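Local coordinates for protein glutathione S-transferase (Ceriporiopsis subvermispora, PDB 6J3E) that probably conjugates glutathione to electrophilic substrates, as a serine-type glutathione S-transferase of a wood-decaying fungus, at residues Asp17-Thr30 against Tyr206-Arg220. Residues are numbered along the deposited sequence; the frame is centred on the assembly and turned at random.
Sequences DKAWSPNTWKTRYT and YADITIVGWVIWVKR. With EDO (1,2-ethanediol), chain D.
Helix 22-30 crosses helix 206-220 at 129° with the axes 7.6 Å apart, close enough to bring the CA atoms of Lys-26 and Gly-213 to 4.6 Å; a CB on Gly-213 would run into Lys-26 CG. Pro-22 wedges between two tryptophans: its CB lies over the six-membered ring of Trp-214, 3.6 Å from the centroid, and its CD over the five-membered ring of Trp-217, 8° off the normal. With CG of Trp-214 anti to the carbonyl carbon (chi1 -70°), the indole crosses the Lys-26 chain obliquely, NE1 touching CE at 3.2 Å. Shortening Trp-214 to an alanine would strip Pro-22 of one aromatic wall and is likely to let the Lys-26 chain shift. Ile-216 CG2 sits over one face of Trp-25, while Val-212 CG2 covers a face of Tyr-29, a knob among Ile-209, Val-212, Gly-213 and Ile-216. Trp-25 CZ2 lies over a face of the Arg-220 guanidinium, whose NE donates to Ala-19 O at 3.3 Å, nearly in line with the carbonyl, and whose NH1 pairs with Glu-251. Lys-26 NZ and Asn-23 ND2 both donate to O2 of an ethanediol, probably from the crystallisation liquor; Ser-86 OG bonds Lys-26 NZ, Tyr-206 OH and the ethanediol. Apolar packing thus joins the thioredoxin-like N-terminal domain to the helical C-terminal domain and backs Asn-23 and Lys-26, which, like Ser-86, bind glutathione in another structure of this protein.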
loop_
_atom_site.group_PDB
_atom_site.type_symbol
_atom_site.label_atom_id
_atom_site.label_comp_id
_atom_site.label_asym_id
_atom_site.label_seq_id
_atom_site.Cartn_x
_atom_site.Cartn_y
_atom_site.Cartn_z
ATOM N N ASP A 17 -7.307 5.453 31.359
ATOM C CA ASP A 17 -8.162 4.556 30.578
ATOM C C ASP A 17 -7.678 3.136 30.622
ATOM O O ASP A 17 -8.484 2.217 30.462
ATOM C CB ASP A 17 -8.198 4.945 29.111
ATOM C CG ASP A 17 -8.491 6.383 28.910
ATOM O OD1 ASP A 17 -9.320 6.677 28.047
ATOM O OD2 ASP A 17 -7.858 7.243 29.564
ATOM N N LYS A 18 -6.371 2.957 30.813
ATOM C CA LYS A 18 -5.577 1.748 30.618
ATOM C C LYS A 18 -5.609 1.245 29.177
ATOM O O LYS A 18 -5.085 0.160 28.894
ATOM C CB LYS A 18 -5.950 0.629 31.614
ATOM C CG LYS A 18 -7.185 -0.178 31.333
ATOM C CD LYS A 18 -7.885 -0.595 32.624
ATOM C CE LYS A 18 -7.034 -1.546 33.419
ATOM N NZ LYS A 18 -7.873 -2.289 34.359
ATOM N N ALA A 19 -6.153 2.036 28.248
ATOM C CA ALA A 19 -6.230 1.667 26.836
ATOM C C ALA A 19 -5.120 2.373 26.066
ATOM O O ALA A 19 -5.099 3.605 25.992
ATOM C CB ALA A 19 -7.592 2.026 26.244
ATOM N N TRP A 20 -4.212 1.594 25.482
ATOM C CA TRP A 20 -3.048 2.154 24.799
ATOM C C TRP A 20 -2.769 1.546 23.431
ATOM O O TRP A 20 -2.081 2.186 22.633
ATOM C CB TRP A 20 -1.801 1.961 25.663
ATOM C CG TRP A 20 -1.531 0.520 25.814
ATOM C CD1 TRP A 20 -2.017 -0.307 26.785
ATOM C CD2 TRP A 20 -0.766 -0.301 24.929
ATOM N NE1 TRP A 20 -1.578 -1.589 26.570
ATOM C CE2 TRP A 20 -0.811 -1.612 25.434
ATOM C CE3 TRP A 20 -0.029 -0.050 23.766
ATOM C CZ2 TRP A 20 -0.162 -2.669 24.812
ATOM C CZ3 TRP A 20 0.609 -1.099 23.150
ATOM C CH2 TRP A 20 0.541 -2.390 23.672
ATOM N N SER A 21 -3.245 0.341 23.131
ATOM C CA SER A 21 -2.731 -0.421 21.995
ATOM C C SER A 21 -3.120 0.227 20.671
ATOM O O SER A 21 -4.239 0.729 20.525
ATOM C CB SER A 21 -3.251 -1.858 22.032
ATOM O OG SER A 21 -3.133 -2.478 20.769
ATOM N N PRO A 22 -2.232 0.209 19.678
ATOM C CA PRO A 22 -2.643 0.706 18.363
ATOM C C PRO A 22 -3.638 -0.219 17.694
ATOM O O PRO A 22 -4.629 0.252 17.113
ATOM C CB PRO A 22 -1.309 0.803 17.599
ATOM C CG PRO A 22 -0.428 -0.197 18.245
ATOM C CD PRO A 22 -0.830 -0.252 19.691
ATOM N N ASN A 23 -3.411 -1.533 17.779
ATOM C CA ASN A 23 -4.308 -2.484 17.132
ATOM C C ASN A 23 -5.689 -2.462 17.767
ATOM O O ASN A 23 -6.703 -2.499 17.059
ATOM C CB ASN A 23 -3.713 -3.892 17.194
ATOM C CG ASN A 23 -2.313 -3.945 16.635
ATOM O OD1 ASN A 23 -1.338 -3.832 17.372
ATOM N ND2 ASN A 23 -2.203 -4.095 15.327
ATOM N N THR A 24 -5.767 -2.404 19.096
ATOM C CA THR A 24 -7.095 -2.440 19.702
ATOM C C THR A 24 -7.809 -1.097 19.596
ATOM O O THR A 24 -9.042 -1.062 19.553
ATOM C CB THR A 24 -7.021 -2.877 21.168
ATOM O OG1 THR A 24 -6.347 -1.878 21.945
ATOM C CG2 THR A 24 -6.275 -4.208 21.293
ATOM N N TRP A 25 -7.080 0.012 19.543
ATOM C CA TRP A 25 -7.777 1.281 19.402
ATOM C C TRP A 25 -8.458 1.386 18.045
ATOM O O TRP A 25 -9.517 2.021 17.929
ATOM C CB TRP A 25 -6.828 2.445 19.597
ATOM C CG TRP A 25 -6.903 3.043 20.949
ATOM C CD1 TRP A 25 -5.984 2.922 21.949
ATOM C CD2 TRP A 25 -7.948 3.876 21.461
ATOM N NE1 TRP A 25 -6.395 3.626 23.058
ATOM C CE2 TRP A 25 -7.594 4.227 22.782
ATOM C CE3 TRP A 25 -9.153 4.357 20.932
ATOM C CZ2 TRP A 25 -8.397 5.034 23.582
ATOM C CZ3 TRP A 25 -9.955 5.163 21.729
ATOM C CH2 TRP A 25 -9.573 5.487 23.044
ATOM N N LYS A 26 -7.877 0.770 17.013
ATOM C CA LYS A 26 -8.576 0.694 15.740
ATOM C C LYS A 26 -9.971 0.133 15.961
ATOM O O LYS A 26 -10.966 0.712 15.515
ATOM C CB LYS A 26 -7.789 -0.155 14.740
ATOM C CG LYS A 26 -6.508 0.499 14.222
ATOM C CD LYS A 26 -5.875 -0.303 13.077
ATOM C CE LYS A 26 -4.790 -1.204 13.583
ATOM N NZ LYS A 26 -4.524 -2.385 12.742
ATOM N N THR A 27 -10.069 -0.951 16.733
ATOM C CA THR A 27 -11.370 -1.579 16.968
ATOM C C THR A 27 -12.200 -0.805 17.991
ATOM O O THR A 27 -13.429 -0.725 17.857
ATOM C CB THR A 27 -11.168 -3.038 17.384
ATOM O OG1 THR A 27 -10.717 -3.771 16.242
ATOM C CG2 THR A 27 -12.466 -3.677 17.890
ATOM N N ARG A 28 -11.559 -0.211 19.000
ATOM C CA ARG A 28 -12.292 0.652 19.917
ATOM C C ARG A 28 -12.880 1.848 19.171
ATOM O O ARG A 28 -14.079 2.137 19.279
ATOM C CB ARG A 28 -11.386 1.112 21.064
ATOM C CG ARG A 28 -12.114 1.939 22.127
ATOM C CD ARG A 28 -11.231 2.307 23.321
ATOM N NE ARG A 28 -10.783 1.146 24.081
ATOM C CZ ARG A 28 -11.513 0.509 24.999
ATOM N NH1 ARG A 28 -12.750 0.898 25.278
ATOM N NH2 ARG A 28 -10.999 -0.532 25.642
ATOM N N TYR A 29 -12.047 2.553 18.398
ATOM C CA TYR A 29 -12.557 3.638 17.569
ATOM C C TYR A 29 -13.748 3.171 16.739
ATOM O O TYR A 29 -14.788 3.841 16.695
ATOM C CB TYR A 29 -11.447 4.178 16.658
ATOM C CG TYR A 29 -10.621 5.328 17.218
ATOM C CD1 TYR A 29 -11.230 6.429 17.819
ATOM C CD2 TYR A 29 -9.238 5.329 17.112
ATOM C CE1 TYR A 29 -10.478 7.493 18.308
ATOM C CE2 TYR A 29 -8.482 6.379 17.600
ATOM C CZ TYR A 29 -9.100 7.462 18.197
ATOM O OH TYR A 29 -8.327 8.509 18.688
ATOM N N THR A 30 -13.631 1.994 16.111
ATOM C CA THR A 30 -14.693 1.521 15.224
ATOM C C THR A 30 -15.995 1.267 15.991
ATOM O O THR A 30 -17.078 1.666 15.532
ATOM C CB THR A 30 -14.226 0.269 14.469
ATOM O OG1 THR A 30 -12.978 0.547 13.815
ATOM C CG2 THR A 30 -15.235 -0.126 13.396
ATOM N N TYR A 206 -12.720 3.141 7.324
ATOM C CA TYR A 206 -11.794 2.415 8.198
ATOM C C TYR A 206 -10.358 2.866 7.989
ATOM O O TYR A 206 -9.539 2.713 8.900
ATOM C CB TYR A 206 -11.908 0.887 8.005
ATOM C CG TYR A 206 -10.940 0.059 8.862
ATOM C CD1 TYR A 206 -11.145 -0.113 10.233
ATOM C CD2 TYR A 206 -9.828 -0.551 8.296
ATOM C CE1 TYR A 206 -10.250 -0.872 11.017
ATOM C CE2 TYR A 206 -8.918 -1.300 9.079
ATOM C CZ TYR A 206 -9.143 -1.461 10.426
ATOM O OH TYR A 206 -8.240 -2.185 11.177
ATOM N N ALA A 207 -10.040 3.456 6.828
ATOM C CA ALA A 207 -8.664 3.894 6.590
ATOM C C ALA A 207 -8.299 5.063 7.495
ATOM O O ALA A 207 -7.165 5.151 7.981
ATOM C CB ALA A 207 -8.461 4.256 5.117
ATOM N N ASP A 208 -9.254 5.964 7.723
ATOM C CA ASP A 208 -9.091 7.039 8.689
ATOM C C ASP A 208 -8.932 6.482 10.089
ATOM O O ASP A 208 -8.106 6.969 10.869
ATOM C CB ASP A 208 -10.306 7.974 8.647
ATOM C CG ASP A 208 -10.726 8.328 7.234
ATOM O OD1 ASP A 208 -9.858 8.733 6.418
ATOM O OD2 ASP A 208 -11.933 8.185 6.937
ATOM N N ILE A 209 -9.748 5.486 10.431
ATOM C CA ILE A 209 -9.692 4.894 11.759
ATOM C C ILE A 209 -8.337 4.253 11.972
ATOM O O ILE A 209 -7.754 4.340 13.058
ATOM C CB ILE A 209 -10.848 3.890 11.934
ATOM C CG1 ILE A 209 -12.181 4.617 11.827
ATOM C CG2 ILE A 209 -10.744 3.146 13.265
ATOM C CD1 ILE A 209 -13.384 3.708 11.813
ATOM N N THR A 210 -7.790 3.645 10.913
ATOM C CA THR A 210 -6.473 3.018 11.007
ATOM C C THR A 210 -5.417 4.022 11.446
ATOM O O THR A 210 -4.569 3.722 12.297
ATOM C CB THR A 210 -6.088 2.409 9.662
ATOM O OG1 THR A 210 -7.005 1.360 9.324
ATOM C CG2 THR A 210 -4.682 1.855 9.708
ATOM N N ILE A 211 -5.456 5.224 10.881
ATOM C CA ILE A 211 -4.420 6.205 11.172
ATOM C C ILE A 211 -4.539 6.689 12.613
ATOM O O ILE A 211 -3.556 6.709 13.360
ATOM C CB ILE A 211 -4.488 7.357 10.149
ATOM C CG1 ILE A 211 -4.282 6.789 8.738
ATOM C CG2 ILE A 211 -3.446 8.393 10.441
ATOM C CD1 ILE A 211 -4.487 7.776 7.635
ATOM N N VAL A 212 -5.748 7.050 13.042
ATOM C CA VAL A 212 -5.875 7.584 14.395
ATOM C C VAL A 212 -5.614 6.488 15.419
ATOM O O VAL A 212 -5.180 6.768 16.542
ATOM C CB VAL A 212 -7.252 8.252 14.591
ATOM C CG1 VAL A 212 -7.348 9.512 13.726
ATOM C CG2 VAL A 212 -8.353 7.279 14.246
ATOM N N GLY A 213 -5.857 5.229 15.053
ATOM C CA GLY A 213 -5.468 4.144 15.935
ATOM C C GLY A 213 -3.994 4.205 16.284
ATOM O O GLY A 213 -3.612 4.195 17.462
ATOM N N TRP A 214 -3.144 4.294 15.263
ATOM C CA TRP A 214 -1.721 4.253 15.541
ATOM C C TRP A 214 -1.238 5.584 16.098
ATOM O O TRP A 214 -0.327 5.601 16.931
ATOM C CB TRP A 214 -0.952 3.845 14.279
ATOM C CG TRP A 214 -1.177 2.407 13.924
ATOM C CD1 TRP A 214 -2.257 1.884 13.249
ATOM C CD2 TRP A 214 -0.330 1.295 14.242
ATOM N NE1 TRP A 214 -2.129 0.517 13.136
ATOM C CE2 TRP A 214 -0.959 0.127 13.736
ATOM C CE3 TRP A 214 0.890 1.165 14.909
ATOM C CZ2 TRP A 214 -0.398 -1.151 13.877
ATOM C CZ3 TRP A 214 1.445 -0.100 15.044
ATOM C CH2 TRP A 214 0.797 -1.244 14.531
ATOM N N VAL A 215 -1.857 6.695 15.692
ATOM C CA VAL A 215 -1.406 7.994 16.175
ATOM C C VAL A 215 -1.763 8.167 17.643
ATOM O O VAL A 215 -0.954 8.675 18.428
ATOM C CB VAL A 215 -1.976 9.132 15.307
ATOM C CG1 VAL A 215 -1.677 10.489 15.933
ATOM C CG2 VAL A 215 -1.366 9.071 13.942
ATOM N N ILE A 216 -2.954 7.717 18.050
ATOM C CA ILE A 216 -3.335 7.855 19.457
ATOM C C ILE A 216 -2.426 7.004 20.337
ATOM O O ILE A 216 -2.148 7.357 21.491
ATOM C CB ILE A 216 -4.830 7.526 19.670
ATOM C CG1 ILE A 216 -5.341 8.218 20.924
ATOM C CG2 ILE A 216 -5.090 6.027 19.805
ATOM C CD1 ILE A 216 -5.143 9.699 20.902
ATOM N N TRP A 217 -1.922 5.891 19.795
ATOM C CA TRP A 217 -0.909 5.096 20.483
ATOM C C TRP A 217 0.336 5.923 20.744
ATOM O O TRP A 217 0.892 5.914 21.850
ATOM C CB TRP A 217 -0.575 3.860 19.636
ATOM C CG TRP A 217 0.543 2.973 20.124
ATOM C CD1 TRP A 217 0.790 2.572 21.415
ATOM C CD2 TRP A 217 1.569 2.373 19.317
ATOM N NE1 TRP A 217 1.883 1.750 21.448
ATOM C CE2 TRP A 217 2.383 1.611 20.181
ATOM C CE3 TRP A 217 1.865 2.392 17.945
ATOM C CZ2 TRP A 217 3.473 0.878 19.720
ATOM C CZ3 TRP A 217 2.951 1.675 17.491
ATOM C CH2 TRP A 217 3.740 0.919 18.376
ATOM N N VAL A 218 0.803 6.637 19.720
ATOM C CA VAL A 218 1.988 7.473 19.878
ATOM C C VAL A 218 1.720 8.566 20.892
ATOM O O VAL A 218 2.575 8.884 21.729
ATOM C CB VAL A 218 2.402 8.053 18.516
ATOM C CG1 VAL A 218 3.502 9.083 18.686
ATOM C CG2 VAL A 218 2.840 6.938 17.584
ATOM N N LYS A 219 0.520 9.153 20.840
ATOM C CA LYS A 219 0.215 10.277 21.713
ATOM C C LYS A 219 0.111 9.821 23.154
ATOM O O LYS A 219 0.672 10.457 24.054
ATOM C CB LYS A 219 -1.081 10.964 21.283
ATOM C CG LYS A 219 -1.482 12.131 22.189
ATOM C CD LYS A 219 -2.800 12.781 21.745
ATOM C CE LYS A 219 -3.110 14.048 22.532
ATOM N NZ LYS A 219 -4.304 14.756 22.021
ATOM N N ARG A 220 -0.586 8.711 23.396
ATOM C CA ARG A 220 -0.814 8.316 24.780
ATOM C C ARG A 220 0.430 7.688 25.391
ATOM O O ARG A 220 0.758 7.972 26.551
ATOM C CB ARG A 220 -2.022 7.395 24.859
ATOM C CG ARG A 220 -3.304 8.183 24.756
ATOM C CD ARG A 220 -4.429 7.393 24.128
ATOM N NE ARG A 220 -5.253 6.736 25.126
ATOM C CZ ARG A 220 -6.502 7.073 25.409
ATOM N NH1 ARG A 220 -7.103 8.064 24.756
ATOM N NH2 ARG A 220 -7.148 6.397 26.342
HETATM C C1 EDO D . -4.727 -7.413 14.925
HETATM O O1 EDO D . -3.340 -7.490 15.291
HETATM C C2 EDO D . -4.896 -6.375 13.826
HETATM O O2 EDO D . -5.081 -5.092 14.425
#